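Local coordinates for protein (sliding clamp) (Enterobacteria phage RB69, PDB 1B77) that probably encircles DNA as a ring of three subunits and tethers the phage DNA polymerase to its template, serving as the processivity factor of the replisome, at residues D78-I83 and W92-K97; A53-N58 and K97-F102; Q25-M30 and S45-F50. All blocks are in the same frame, centred on the assembly; numbering follows the deposited sequence.

All three contacts lie in the N-terminal half of the chain. From the N terminus, contact 3 comes first: 25-30 pairs with 45-50, joining the approach to strand 28-32 to strand 47-48 and closing a loop that carries strand 38-44. Strand 52-54 follows, and contact 2 ties its end to the 97-102 loop, closing a long loop that includes helix 57-64. Contact 1, nested inside that loop, joins the ends of hairpin strands 81-84 and 88-92 and shares Lys97 with contact 2. The two touch where Ala95 N lies 2.8 Å from Ala53 O, a probable hydrogen bond. Contact 3 stands in series with both, its centre about 17 Å from that of contact 1.

Contact 1. Residues D78-I83 and W92-K97; sequences DGNIKI and WPAADK
Ile81 and Trp92 face each other as an antiparallel hydrogen-bonded pair, and both place their CB atoms on the same face of the sheet. The evidence is a reciprocal pair of backbone bonds: Ile81 N donates to Trp92 O over 2.8 Å, with an N-H...O angle of 158°, and Trp92 N returns a bond of 2.8 Å to Ile81 O, at 164°. Between the side chains, Ile81 CB and Trp92 CB stand 4.2 Å apart. From there they diverge, for Trp92 CG lies anti to the backbone N (chi1 -168°) and the indole leads away from 78-83, leaving Ile81 CD1 to approach the ring only obliquely. Within its own segment the indole has Pro93 CD 3.4 Å above one face, offset toward the rim.

Before Ile81 and after Trp92 the chain is loop. Ala94 points its CB toward 78-83 and brings it 3.1 Å from Gly79 O, while Asn80 CB sits 3.5 Å from Trp92 O. The approach to this end is an Asx turn: Asp78 OD1 accepts from Asn80 N at 3.1 Å, the donor lying above the carboxylate plane.

On the shared face, Ile81 and Trp92 both pack on Leu54 of strand 52-54; Trp92 also meets Phe60 of helix 57-64 edge-to-face and touches Leu133 of the second subunit. The contact is the end of an antiparallel beta hairpin, strands 81-84 and 88-92, in a clamp-fold domain whose sheet packs on helix 57-64 here, close to a subunit boundary.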
ATOM      1  N   ASP A  78     -30.359 -16.961  17.984  1.00 37.74           N
ATOM      2  CA  ASP A  78     -29.511 -16.868  19.169  1.00 37.61           C
ATOM      3  C   ASP A  78     -29.264 -15.445  19.681  1.00 37.43           C
ATOM      4  O   ASP A  78     -28.482 -15.245  20.612  1.00 37.70           O
ATOM      5  CB  ASP A  78     -28.171 -17.564  18.911  1.00 37.82           C
ATOM      6  CG  ASP A  78     -27.431 -16.997  17.706  1.00 38.08           C
ATOM      7  OD1 ASP A  78     -27.964 -16.081  17.042  1.00 38.26           O
ATOM      8  OD2 ASP A  78     -26.309 -17.474  17.425  1.00 37.95           O
ATOM      9  N   GLY A  79     -29.939 -14.461  19.093  1.00 37.02           N
ATOM     10  CA  GLY A  79     -29.750 -13.083  19.519  1.00 36.17           C
ATOM     11  C   GLY A  79     -28.675 -12.354  18.724  1.00 35.73           C
ATOM     12  O   GLY A  79     -28.466 -11.155  18.906  1.00 36.01           O
ATOM     13  N   ASN A  80     -27.988 -13.082  17.845  1.00 35.03           N
ATOM     14  CA  ASN A  80     -26.938 -12.507  17.008  1.00 34.35           C
ATOM     15  C   ASN A  80     -27.513 -12.063  15.677  1.00 33.46           C
ATOM     16  O   ASN A  80     -28.701 -12.236  15.422  1.00 33.71           O
ATOM     17  CB  ASN A  80     -25.829 -13.527  16.773  1.00 34.83           C
ATOM     18  CG  ASN A  80     -24.962 -13.732  17.995  1.00 35.15           C
ATOM     19  OD1 ASN A  80     -24.273 -14.744  18.109  1.00 36.23           O
ATOM     20  ND2 ASN A  80     -24.975 -12.764  18.908  1.00 35.03           N
ATOM     21  N   ILE A  81     -26.665 -11.507  14.823  1.00 32.23           N
ATOM     22  CA  ILE A  81     -27.108 -11.020  13.528  1.00 31.19           C
ATOM     23  C   ILE A  81     -26.932 -12.027  12.411  1.00 30.93           C
ATOM     24  O   ILE A  81     -25.896 -12.692  12.322  1.00 30.85           O
ATOM     25  CB  ILE A  81     -26.328  -9.770  13.111  1.00 31.03           C
ATOM     26  CG1 ILE A  81     -26.458  -8.693  14.178  1.00 30.61           C
ATOM     27  CG2 ILE A  81     -26.819  -9.286  11.762  1.00 30.41           C
ATOM     28  CD1 ILE A  81     -25.443  -7.593  14.019  1.00 30.37           C
ATOM     29  N   LYS A  82     -27.940 -12.115  11.548  1.00 30.50           N
ATOM     30  CA  LYS A  82     -27.900 -13.006  10.401  1.00 30.28           C
ATOM     31  C   LYS A  82     -27.903 -12.213   9.097  1.00 29.75           C
ATOM     32  O   LYS A  82     -28.705 -11.303   8.916  1.00 29.52           O
ATOM     33  CB  LYS A  82     -29.094 -13.967  10.401  1.00 30.74           C
ATOM     34  CG  LYS A  82     -29.159 -14.807   9.128  1.00 31.39           C
ATOM     35  CD  LYS A  82     -30.373 -15.721   9.074  1.00 32.12           C
ATOM     36  CE  LYS A  82     -30.455 -16.423   7.710  1.00 32.85           C
ATOM     37  NZ  LYS A  82     -31.505 -17.490   7.672  1.00 33.05           N
ATOM     38  N   ILE A  83     -27.000 -12.572   8.193  1.00 29.23           N
ATOM     39  CA  ILE A  83     -26.902 -11.915   6.899  1.00 28.77           C
ATOM     40  C   ILE A  83     -27.202 -12.967   5.838  1.00 29.23           C
ATOM     41  O   ILE A  83     -26.372 -13.841   5.555  1.00 28.95           O
ATOM     42  CB  ILE A  83     -25.494 -11.341   6.671  1.00 28.39           C
ATOM     43  CG1 ILE A  83     -25.122 -10.417   7.836  1.00 28.08           C
ATOM     44  CG2 ILE A  83     -25.449 -10.581   5.352  1.00 27.55           C
ATOM     45  CD1 ILE A  83     -23.662 -10.015   7.863  1.00 28.08           C
ATOM     46  N   TRP A  92     -23.054 -12.642  12.491  1.00 26.57           N
ATOM     47  CA  TRP A  92     -22.181 -11.656  13.116  1.00 26.18           C
ATOM     48  C   TRP A  92     -22.641 -11.437  14.555  1.00 25.95           C
ATOM     49  O   TRP A  92     -23.833 -11.333  14.830  1.00 25.91           O
ATOM     50  CB  TRP A  92     -22.215 -10.340  12.325  1.00 26.29           C
ATOM     51  CG  TRP A  92     -21.139  -9.367  12.727  1.00 25.89           C
ATOM     52  CD1 TRP A  92     -21.203  -8.433  13.725  1.00 25.87           C
ATOM     53  CD2 TRP A  92     -19.826  -9.258  12.162  1.00 25.56           C
ATOM     54  NE1 TRP A  92     -20.015  -7.753  13.813  1.00 25.41           N
ATOM     55  CE2 TRP A  92     -19.151  -8.240  12.868  1.00 25.55           C
ATOM     56  CE3 TRP A  92     -19.155  -9.931  11.128  1.00 25.73           C
ATOM     57  CZ2 TRP A  92     -17.834  -7.865  12.572  1.00 25.07           C
ATOM     58  CZ3 TRP A  92     -17.837  -9.561  10.835  1.00 25.54           C
ATOM     59  CH2 TRP A  92     -17.195  -8.538  11.559  1.00 25.42           C
ATOM     60  N   PRO A  93     -21.697 -11.367  15.498  1.00 25.66           N
ATOM     61  CA  PRO A  93     -22.078 -11.170  16.896  1.00 25.36           C
ATOM     62  C   PRO A  93     -22.770  -9.861  17.254  1.00 25.34           C
ATOM     63  O   PRO A  93     -22.395  -8.788  16.781  1.00 24.67           O
ATOM     64  CB  PRO A  93     -20.753 -11.331  17.630  1.00 25.36           C
ATOM     65  CG  PRO A  93     -19.774 -10.775  16.649  1.00 25.27           C
ATOM     66  CD  PRO A  93     -20.231 -11.419  15.361  1.00 25.54           C
ATOM     67  N   ALA A  94     -23.791  -9.985  18.097  1.00 25.30           N
ATOM     68  CA  ALA A  94     -24.546  -8.850  18.609  1.00 25.32           C
ATOM     69  C   ALA A  94     -23.869  -8.536  19.932  1.00 25.22           C
ATOM     70  O   ALA A  94     -23.710  -9.419  20.772  1.00 25.59           O
ATOM     71  CB  ALA A  94     -25.993  -9.243  18.850  1.00 25.41           C
ATOM     72  N   ALA A  95     -23.469  -7.287  20.125  1.00 24.92           N
ATOM     73  CA  ALA A  95     -22.784  -6.905  21.345  1.00 24.53           C
ATOM     74  C   ALA A  95     -23.717  -6.548  22.497  1.00 24.55           C
ATOM     75  O   ALA A  95     -24.845  -6.100  22.293  1.00 23.92           O
ATOM     76  CB  ALA A  95     -21.858  -5.737  21.061  1.00 24.62           C
ATOM     77  N   ASP A  96     -23.251  -6.767  23.717  1.00 24.33           N
ATOM     78  CA  ASP A  96     -24.064  -6.389  24.848  1.00 24.90           C
ATOM     79  C   ASP A  96     -23.852  -4.884  24.921  1.00 25.16           C
ATOM     80  O   ASP A  96     -22.712  -4.411  24.844  1.00 25.17           O
ATOM     81  CB  ASP A  96     -23.576  -7.035  26.137  1.00 25.10           C
ATOM     82  CG  ASP A  96     -24.426  -6.638  27.326  1.00 25.43           C
ATOM     83  OD1 ASP A  96     -25.451  -7.307  27.579  1.00 25.76           O
ATOM     84  OD2 ASP A  96     -24.078  -5.643  27.994  1.00 25.44           O
ATOM     85  N   LYS A  97     -24.946  -4.142  25.054  1.00 25.35           N
ATOM     86  CA  LYS A  97     -24.901  -2.686  25.125  1.00 25.76           C
ATOM     87  C   LYS A  97     -23.810  -2.133  26.030  1.00 25.31           C
ATOM     88  O   LYS A  97     -23.209  -1.112  25.716  1.00 25.31           O
ATOM     89  CB  LYS A  97     -26.244  -2.123  25.622  1.00 26.35           C
ATOM     90  CG  LYS A  97     -27.338  -2.034  24.591  1.00 28.03           C
ATOM     91  CD  LYS A  97     -28.549  -1.292  25.169  1.00 29.02           C
ATOM     92  CE  LYS A  97     -29.643  -1.093  24.123  1.00 30.22           C
ATOM     93  NZ  LYS A  97     -30.824  -0.326  24.652  1.00 30.69           N
TER

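Contact 2. Residues A53-N58 and K97-F102; sequences ALYDLN and KSTIVF
Ala53 and Ile100 make the tight part of this contact, methyl against methyl, with Ala53 CB 3.5 Å from Ile100 CD1. Ile100 reaches two places at once because it branches. Its CG1 lies between the backbone N and the carbonyl carbon (chi1 62°) and carries the CD1 that meets Ala53, whereas CG2, anti to the carbonyl carbon, lies 3.8 Å from Leu54 O and 3.9 Å from Tyr55 CA. Ile100 CG2 also lies 4.0 Å from Tyr55 CD1, oblique to the ring. Ala53 and Leu54 are both buried, but Leu54 takes part through its backbone O, its side chain pointing away from 97-102. No hydrogen bond joins the two segments.

The solvent side differs in exposure and in kind of contact, not in longer distances. Tyr55 and Thr99 are both exposed, with no apolar pair between them. Tyr55 CG is anti to the backbone N, and the ring presents its edge to Thr99, whose carbonyl O lies near the ring plane, 3.4 Å from Tyr55 CE1. The two side chains cross at about a right angle, with Tyr55 CD1 3.7 Å from Thr99 OG1. That hydroxyl has its polar partner elsewhere, in Asp96 O. Lys97 contributes chiefly its backbone, with CA 4.4 Å from Ala53 CB, as its side chain sets off away from 53-58. The 3-10 turn at 97-99 is accompanied by a backbone bond of 3.3 Å from Ile100 N to Lys97 O.

The turn thus rests beside the end of strand 52-54, just before helix 57-64, which Asp56 caps through Ser59 N. Strand 21-23 pairs antiparallel with 52-54, and its Leu22 touches Ala53 and Phe102.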
ATOM      1  N   ALA A  53     -26.613  -3.789  18.997  1.00 25.80           N
ATOM      2  CA  ALA A  53     -25.364  -3.099  19.217  1.00 25.19           C
ATOM      3  C   ALA A  53     -24.243  -3.838  18.503  1.00 24.66           C
ATOM      4  O   ALA A  53     -24.171  -5.065  18.540  1.00 25.24           O
ATOM      5  CB  ALA A  53     -25.069  -3.015  20.711  1.00 25.30           C
ATOM      6  N   LEU A  54     -23.369  -3.084  17.855  1.00 23.67           N
ATOM      7  CA  LEU A  54     -22.230  -3.651  17.146  1.00 22.87           C
ATOM      8  C   LEU A  54     -20.939  -3.174  17.816  1.00 22.46           C
ATOM      9  O   LEU A  54     -20.727  -1.972  17.979  1.00 22.36           O
ATOM     10  CB  LEU A  54     -22.263  -3.219  15.683  1.00 22.21           C
ATOM     11  CG  LEU A  54     -23.357  -3.882  14.847  1.00 22.27           C
ATOM     12  CD1 LEU A  54     -23.555  -3.107  13.544  1.00 22.26           C
ATOM     13  CD2 LEU A  54     -22.980  -5.326  14.577  1.00 21.72           C
ATOM     14  N   TYR A  55     -20.097  -4.123  18.212  1.00 21.93           N
ATOM     15  CA  TYR A  55     -18.824  -3.829  18.874  1.00 21.90           C
ATOM     16  C   TYR A  55     -17.774  -3.355  17.866  1.00 21.71           C
ATOM     17  O   TYR A  55     -16.998  -2.446  18.155  1.00 21.67           O
ATOM     18  CB  TYR A  55     -18.303  -5.087  19.570  1.00 22.59           C
ATOM     19  CG  TYR A  55     -17.090  -4.867  20.450  1.00 23.05           C
ATOM     20  CD1 TYR A  55     -17.195  -4.182  21.656  1.00 23.40           C
ATOM     21  CD2 TYR A  55     -15.832  -5.337  20.066  1.00 23.46           C
ATOM     22  CE1 TYR A  55     -16.077  -3.970  22.469  1.00 24.10           C
ATOM     23  CE2 TYR A  55     -14.704  -5.131  20.869  1.00 24.07           C
ATOM     24  CZ  TYR A  55     -14.835  -4.449  22.068  1.00 24.40           C
ATOM     25  OH  TYR A  55     -13.736  -4.271  22.876  1.00 25.20           O
ATOM     26  N   ASP A  56     -17.755  -3.981  16.691  1.00 21.17           N
ATOM     27  CA  ASP A  56     -16.789  -3.649  15.645  1.00 21.44           C
ATOM     28  C   ASP A  56     -17.513  -3.332  14.342  1.00 21.51           C
ATOM     29  O   ASP A  56     -17.551  -4.149  13.421  1.00 21.16           O
ATOM     30  CB  ASP A  56     -15.833  -4.825  15.420  1.00 21.39           C
ATOM     31  CG  ASP A  56     -14.628  -4.450  14.561  1.00 21.79           C
ATOM     32  OD1 ASP A  56     -14.685  -3.439  13.818  1.00 21.17           O
ATOM     33  OD2 ASP A  56     -13.621  -5.189  14.625  1.00 22.16           O
ATOM     34  N   LEU A  57     -18.078  -2.132  14.277  1.00 21.82           N
ATOM     35  CA  LEU A  57     -18.828  -1.677  13.118  1.00 22.29           C
ATOM     36  C   LEU A  57     -18.052  -1.750  11.812  1.00 22.94           C
ATOM     37  O   LEU A  57     -18.593  -2.165  10.787  1.00 23.10           O
ATOM     38  CB  LEU A  57     -19.301  -0.239  13.346  1.00 21.95           C
ATOM     39  CG  LEU A  57     -20.021   0.439  12.182  1.00 21.89           C
ATOM     40  CD1 LEU A  57     -21.195  -0.415  11.743  1.00 21.49           C
ATOM     41  CD2 LEU A  57     -20.481   1.832  12.610  1.00 21.66           C
ATOM     42  N   ASN A  58     -16.785  -1.358  11.836  1.00 23.31           N
ATOM     43  CA  ASN A  58     -16.013  -1.378  10.605  1.00 24.42           C
ATOM     44  C   ASN A  58     -15.877  -2.752   9.970  1.00 24.19           C
ATOM     45  O   ASN A  58     -16.044  -2.886   8.755  1.00 24.04           O
ATOM     46  CB  ASN A  58     -14.623  -0.799  10.812  1.00 25.71           C
ATOM     47  CG  ASN A  58     -14.018  -0.321   9.515  1.00 27.47           C
ATOM     48  OD1 ASN A  58     -14.540   0.616   8.893  1.00 28.09           O
ATOM     49  ND2 ASN A  58     -12.932  -0.966   9.081  1.00 27.58           N
ATOM     50  N   LYS A  97     -24.946  -4.142  25.054  1.00 25.35           N
ATOM     51  CA  LYS A  97     -24.901  -2.686  25.125  1.00 25.76           C
ATOM     52  C   LYS A  97     -23.810  -2.133  26.030  1.00 25.31           C
ATOM     53  O   LYS A  97     -23.209  -1.112  25.716  1.00 25.31           O
ATOM     54  CB  LYS A  97     -26.244  -2.123  25.622  1.00 26.35           C
ATOM     55  CG  LYS A  97     -27.338  -2.034  24.591  1.00 28.03           C
ATOM     56  CD  LYS A  97     -28.549  -1.292  25.169  1.00 29.02           C
ATOM     57  CE  LYS A  97     -29.643  -1.093  24.123  1.00 30.22           C
ATOM     58  NZ  LYS A  97     -30.824  -0.326  24.652  1.00 30.69           N
ATOM     59  N   SER A  98     -23.555  -2.798  27.153  1.00 24.81           N
ATOM     60  CA  SER A  98     -22.563  -2.295  28.094  1.00 24.63           C
ATOM     61  C   SER A  98     -21.134  -2.240  27.584  1.00 24.59           C
ATOM     62  O   SER A  98     -20.292  -1.610  28.221  1.00 24.75           O
ATOM     63  CB  SER A  98     -22.600  -3.092  29.412  1.00 24.43           C
ATOM     64  OG  SER A  98     -22.036  -4.391  29.287  1.00 23.96           O
ATOM     65  N   THR A  99     -20.856  -2.877  26.445  1.00 24.51           N
ATOM     66  CA  THR A  99     -19.491  -2.893  25.901  1.00 24.30           C
ATOM     67  C   THR A  99     -19.191  -1.863  24.819  1.00 24.30           C
ATOM     68  O   THR A  99     -18.132  -1.916  24.191  1.00 24.42           O
ATOM     69  CB  THR A  99     -19.101  -4.277  25.323  1.00 24.21           C
ATOM     70  OG1 THR A  99     -19.907  -4.562  24.175  1.00 23.78           O
ATOM     71  CG2 THR A  99     -19.286  -5.366  26.372  1.00 23.96           C
ATOM     72  N   ILE A 100     -20.121  -0.946  24.585  1.00 24.28           N
ATOM     73  CA  ILE A 100     -19.914   0.114  23.602  1.00 24.38           C
ATOM     74  C   ILE A 100     -20.461   1.401  24.186  1.00 24.79           C
ATOM     75  O   ILE A 100     -21.306   1.362  25.078  1.00 24.59           O
ATOM     76  CB  ILE A 100     -20.660  -0.153  22.288  1.00 24.07           C
ATOM     77  CG1 ILE A 100     -22.163  -0.208  22.549  1.00 23.80           C
ATOM     78  CG2 ILE A 100     -20.159  -1.435  21.665  1.00 23.85           C
ATOM     79  CD1 ILE A 100     -22.992  -0.234  21.290  1.00 23.86           C
ATOM     80  N   VAL A 101     -19.977   2.540  23.698  1.00 25.10           N
ATOM     81  CA  VAL A 101     -20.461   3.827  24.182  1.00 25.71           C
ATOM     82  C   VAL A 101     -21.369   4.397  23.107  1.00 26.37           C
ATOM     83  O   VAL A 101     -21.021   4.373  21.926  1.00 26.27           O
ATOM     84  CB  VAL A 101     -19.295   4.798  24.455  1.00 25.72           C
ATOM     85  CG1 VAL A 101     -19.832   6.184  24.801  1.00 25.50           C
ATOM     86  CG2 VAL A 101     -18.455   4.270  25.594  1.00 25.35           C
ATOM     87  N   PHE A 102     -22.530   4.907  23.505  1.00 27.18           N
ATOM     88  CA  PHE A 102     -23.479   5.436  22.535  1.00 28.32           C
ATOM     89  C   PHE A 102     -24.380   6.530  23.100  1.00 29.63           C
ATOM     90  O   PHE A 102     -24.614   6.596  24.305  1.00 29.97           O
ATOM     91  CB  PHE A 102     -24.349   4.289  22.012  1.00 27.71           C
ATOM     92  CG  PHE A 102     -25.207   3.642  23.080  1.00 27.43           C
ATOM     93  CD1 PHE A 102     -26.467   4.155  23.391  1.00 26.86           C
ATOM     94  CD2 PHE A 102     -24.747   2.530  23.784  1.00 26.64           C
ATOM     95  CE1 PHE A 102     -27.254   3.570  24.386  1.00 26.56           C
ATOM     96  CE2 PHE A 102     -25.523   1.944  24.777  1.00 26.41           C
ATOM     97  CZ  PHE A 102     -26.779   2.460  25.079  1.00 26.24           C
TER

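Contact 3. Residues Q25-M30 and S45-F50; sequences QGKFIM and SDEIDF
A short antiparallel bridge joins Gly26 to Ile48, where strand 47-48 runs beside the chain that leads, past a corner at Lys27, into strand 28-32. Two backbone bonds define it: Gly26 N to Ile48 O, 3.0 Å, and Ile48 N to Gly26 O, 2.9 Å, with N-H...O angles of 149° and 168°. Ile48 O also receives a CA-H...O contact from Gln25 CA, likewise at 3.0 Å, and Lys27 CA makes another to Asp46 O, at 3.6 Å.

On the inner side Ile48 CG1 is anti to the carbonyl carbon (chi1 -62°), and its CD1 meets Ile29 CG2 at 3.9 Å, the two side chains crossing at about a right angle. Ile29 in turn packs on helix 5-15. On the outer side, Gln25 CG lies 3.5 Å from Phe50 N, while its NE2 bonds to Asp51 OD2. Lys27 NZ stays 5.2 Å from Glu47 OE1.

The two backbone bonds fix the register, then, and the Ile29-Ile48 pair and the aliphatic parts of Gln25 and Lys27 add packing. Lys27 and Glu47 have opposite charges at a distance that probably gives modest attraction rather than an ion pair, on an exposed surface.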
ATOM      1  N   GLN A  25     -34.246   1.128  15.519  1.00 26.81           N
ATOM      2  CA  GLN A  25     -35.258   1.100  14.473  1.00 27.46           C
ATOM      3  C   GLN A  25     -35.608   2.515  14.002  1.00 27.32           C
ATOM      4  O   GLN A  25     -35.731   3.435  14.809  1.00 27.04           O
ATOM      5  CB  GLN A  25     -36.498   0.367  14.987  1.00 28.34           C
ATOM      6  CG  GLN A  25     -36.184  -1.047  15.458  1.00 29.75           C
ATOM      7  CD  GLN A  25     -37.417  -1.826  15.859  1.00 30.27           C
ATOM      8  OE1 GLN A  25     -38.413  -1.836  15.134  1.00 31.29           O
ATOM      9  NE2 GLN A  25     -37.354  -2.501  17.007  1.00 30.74           N
ATOM     10  N   GLY A  26     -35.747   2.674  12.688  1.00 27.43           N
ATOM     11  CA  GLY A  26     -36.060   3.965  12.105  1.00 27.40           C
ATOM     12  C   GLY A  26     -35.132   4.234  10.943  1.00 27.74           C
ATOM     13  O   GLY A  26     -34.380   3.351  10.544  1.00 27.79           O
ATOM     14  N   LYS A  27     -35.183   5.440  10.384  1.00 27.84           N
ATOM     15  CA  LYS A  27     -34.297   5.788   9.277  1.00 27.83           C
ATOM     16  C   LYS A  27     -33.293   6.791   9.774  1.00 27.25           C
ATOM     17  O   LYS A  27     -32.916   7.704   9.049  1.00 27.12           O
ATOM     18  CB  LYS A  27     -35.075   6.385   8.101  1.00 28.96           C
ATOM     19  CG  LYS A  27     -35.782   5.326   7.273  1.00 30.60           C
ATOM     20  CD  LYS A  27     -36.611   5.896   6.116  1.00 31.49           C
ATOM     21  CE  LYS A  27     -37.444   4.785   5.495  1.00 32.50           C
ATOM     22  NZ  LYS A  27     -37.965   5.051   4.127  1.00 33.52           N
ATOM     23  N   PHE A  28     -32.841   6.590  11.009  1.00 26.69           N
ATOM     24  CA  PHE A  28     -31.906   7.506  11.634  1.00 26.18           C
ATOM     25  C   PHE A  28     -30.742   6.797  12.356  1.00 26.03           C
ATOM     26  O   PHE A  28     -30.922   5.780  13.032  1.00 25.57           O
ATOM     27  CB  PHE A  28     -32.690   8.379  12.614  1.00 26.26           C
ATOM     28  CG  PHE A  28     -31.852   9.354  13.381  1.00 26.79           C
ATOM     29  CD1 PHE A  28     -31.354  10.496  12.768  1.00 26.74           C
ATOM     30  CD2 PHE A  28     -31.586   9.144  14.732  1.00 26.97           C
ATOM     31  CE1 PHE A  28     -30.606  11.419  13.489  1.00 26.97           C
ATOM     32  CE2 PHE A  28     -30.837  10.058  15.464  1.00 27.06           C
ATOM     33  CZ  PHE A  28     -30.346  11.201  14.839  1.00 27.19           C
ATOM     34  N   ILE A  29     -29.544   7.351  12.197  1.00 25.52           N
ATOM     35  CA  ILE A  29     -28.363   6.804  12.841  1.00 25.26           C
ATOM     36  C   ILE A  29     -27.561   7.913  13.515  1.00 25.48           C
ATOM     37  O   ILE A  29     -27.562   9.070  13.072  1.00 25.41           O
ATOM     38  CB  ILE A  29     -27.450   6.075  11.833  1.00 24.72           C
ATOM     39  CG1 ILE A  29     -27.072   7.020  10.696  1.00 24.37           C
ATOM     40  CG2 ILE A  29     -28.154   4.837  11.295  1.00 24.71           C
ATOM     41  CD1 ILE A  29     -26.049   6.457   9.746  1.00 23.86           C
ATOM     42  N   MET A  30     -26.894   7.559  14.604  1.00 25.54           N
ATOM     43  CA  MET A  30     -26.069   8.506  15.328  1.00 25.83           C
ATOM     44  C   MET A  30     -25.005   7.768  16.131  1.00 25.98           C
ATOM     45  O   MET A  30     -25.130   6.575  16.417  1.00 25.29           O
ATOM     46  CB  MET A  30     -26.917   9.369  16.264  1.00 26.12           C
ATOM     47  CG  MET A  30     -27.648   8.605  17.361  1.00 26.61           C
ATOM     48  SD  MET A  30     -28.507   9.726  18.505  1.00 27.44           S
ATOM     49  CE  MET A  30     -29.511   8.566  19.443  1.00 26.92           C
ATOM     50  N   SER A  45     -31.809   6.357   3.941  1.00 34.14           N
ATOM     51  CA  SER A  45     -32.920   5.896   3.116  1.00 35.12           C
ATOM     52  C   SER A  45     -33.344   4.467   3.440  1.00 35.26           C
ATOM     53  O   SER A  45     -34.358   3.984   2.928  1.00 35.61           O
ATOM     54  CB  SER A  45     -32.556   6.004   1.632  1.00 35.36           C
ATOM     55  OG  SER A  45     -31.388   5.253   1.345  1.00 36.96           O
ATOM     56  N   ASP A  46     -32.567   3.795   4.284  1.00 35.19           N
ATOM     57  CA  ASP A  46     -32.870   2.425   4.681  1.00 35.18           C
ATOM     58  C   ASP A  46     -33.604   2.420   6.011  1.00 35.29           C
ATOM     59  O   ASP A  46     -33.402   3.303   6.849  1.00 35.75           O
ATOM     60  CB  ASP A  46     -31.581   1.611   4.806  1.00 35.17           C
ATOM     61  CG  ASP A  46     -30.842   1.490   3.491  1.00 35.34           C
ATOM     62  OD1 ASP A  46     -31.460   1.012   2.520  1.00 36.10           O
ATOM     63  OD2 ASP A  46     -29.653   1.869   3.425  1.00 34.64           O
ATOM     64  N   GLU A  47     -34.451   1.418   6.214  1.00 35.25           N
ATOM     65  CA  GLU A  47     -35.200   1.325   7.454  1.00 35.14           C
ATOM     66  C   GLU A  47     -34.609   0.266   8.373  1.00 34.64           C
ATOM     67  O   GLU A  47     -34.568  -0.906   8.014  1.00 34.97           O
ATOM     68  CB  GLU A  47     -36.661   0.978   7.170  1.00 35.77           C
ATOM     69  CG  GLU A  47     -37.499   0.890   8.436  1.00 36.74           C
ATOM     70  CD  GLU A  47     -37.747   2.242   9.065  1.00 20.05           C
ATOM     71  OE1 GLU A  47     -36.947   3.176   8.815  1.00 20.05           O
ATOM     72  OE2 GLU A  47     -38.731   2.392   9.834  1.00 20.05           O
ATOM     73  N   ILE A  48     -34.140   0.674   9.549  1.00 33.83           N
ATOM     74  CA  ILE A  48     -33.588  -0.280  10.504  1.00 33.13           C
ATOM     75  C   ILE A  48     -34.787  -0.929  11.198  1.00 32.90           C
ATOM     76  O   ILE A  48     -35.596  -0.232  11.818  1.00 32.25           O
ATOM     77  CB  ILE A  48     -32.712   0.427  11.543  1.00 33.21           C
ATOM     78  CG1 ILE A  48     -31.524   1.089  10.841  1.00 33.10           C
ATOM     79  CG2 ILE A  48     -32.265  -0.558  12.601  1.00 32.55           C
ATOM     80  CD1 ILE A  48     -30.631   1.897  11.759  1.00 32.96           C
ATOM     81  N   ASP A  49     -34.903  -2.254  11.096  1.00 32.66           N
ATOM     82  CA  ASP A  49     -36.045  -2.958  11.676  1.00 32.35           C
ATOM     83  C   ASP A  49     -35.820  -3.791  12.929  1.00 32.15           C
ATOM     84  O   ASP A  49     -36.653  -4.616  13.289  1.00 32.54           O
ATOM     85  CB  ASP A  49     -36.740  -3.805  10.604  1.00 32.77           C
ATOM     86  CG  ASP A  49     -35.812  -4.817   9.955  1.00 33.52           C
ATOM     87  OD1 ASP A  49     -34.728  -5.094  10.516  1.00 33.43           O
ATOM     88  OD2 ASP A  49     -36.184  -5.345   8.881  1.00 33.97           O
ATOM     89  N   PHE A  50     -34.688  -3.595  13.588  1.00 31.62           N
ATOM     90  CA  PHE A  50     -34.423  -4.279  14.846  1.00 30.89           C
ATOM     91  C   PHE A  50     -33.291  -3.546  15.539  1.00 30.34           C
ATOM     92  O   PHE A  50     -32.445  -2.939  14.882  1.00 30.17           O
ATOM     93  CB  PHE A  50     -34.100  -5.774  14.649  1.00 31.18           C
ATOM     94  CG  PHE A  50     -32.802  -6.051  13.947  1.00 31.73           C
ATOM     95  CD1 PHE A  50     -32.689  -5.896  12.570  1.00 31.69           C
ATOM     96  CD2 PHE A  50     -31.701  -6.518  14.662  1.00 31.82           C
ATOM     97  CE1 PHE A  50     -31.502  -6.198  11.915  1.00 31.84           C
ATOM     98  CE2 PHE A  50     -30.507  -6.825  14.014  1.00 32.06           C
ATOM     99  CZ  PHE A  50     -30.408  -6.666  12.635  1.00 31.90           C
TER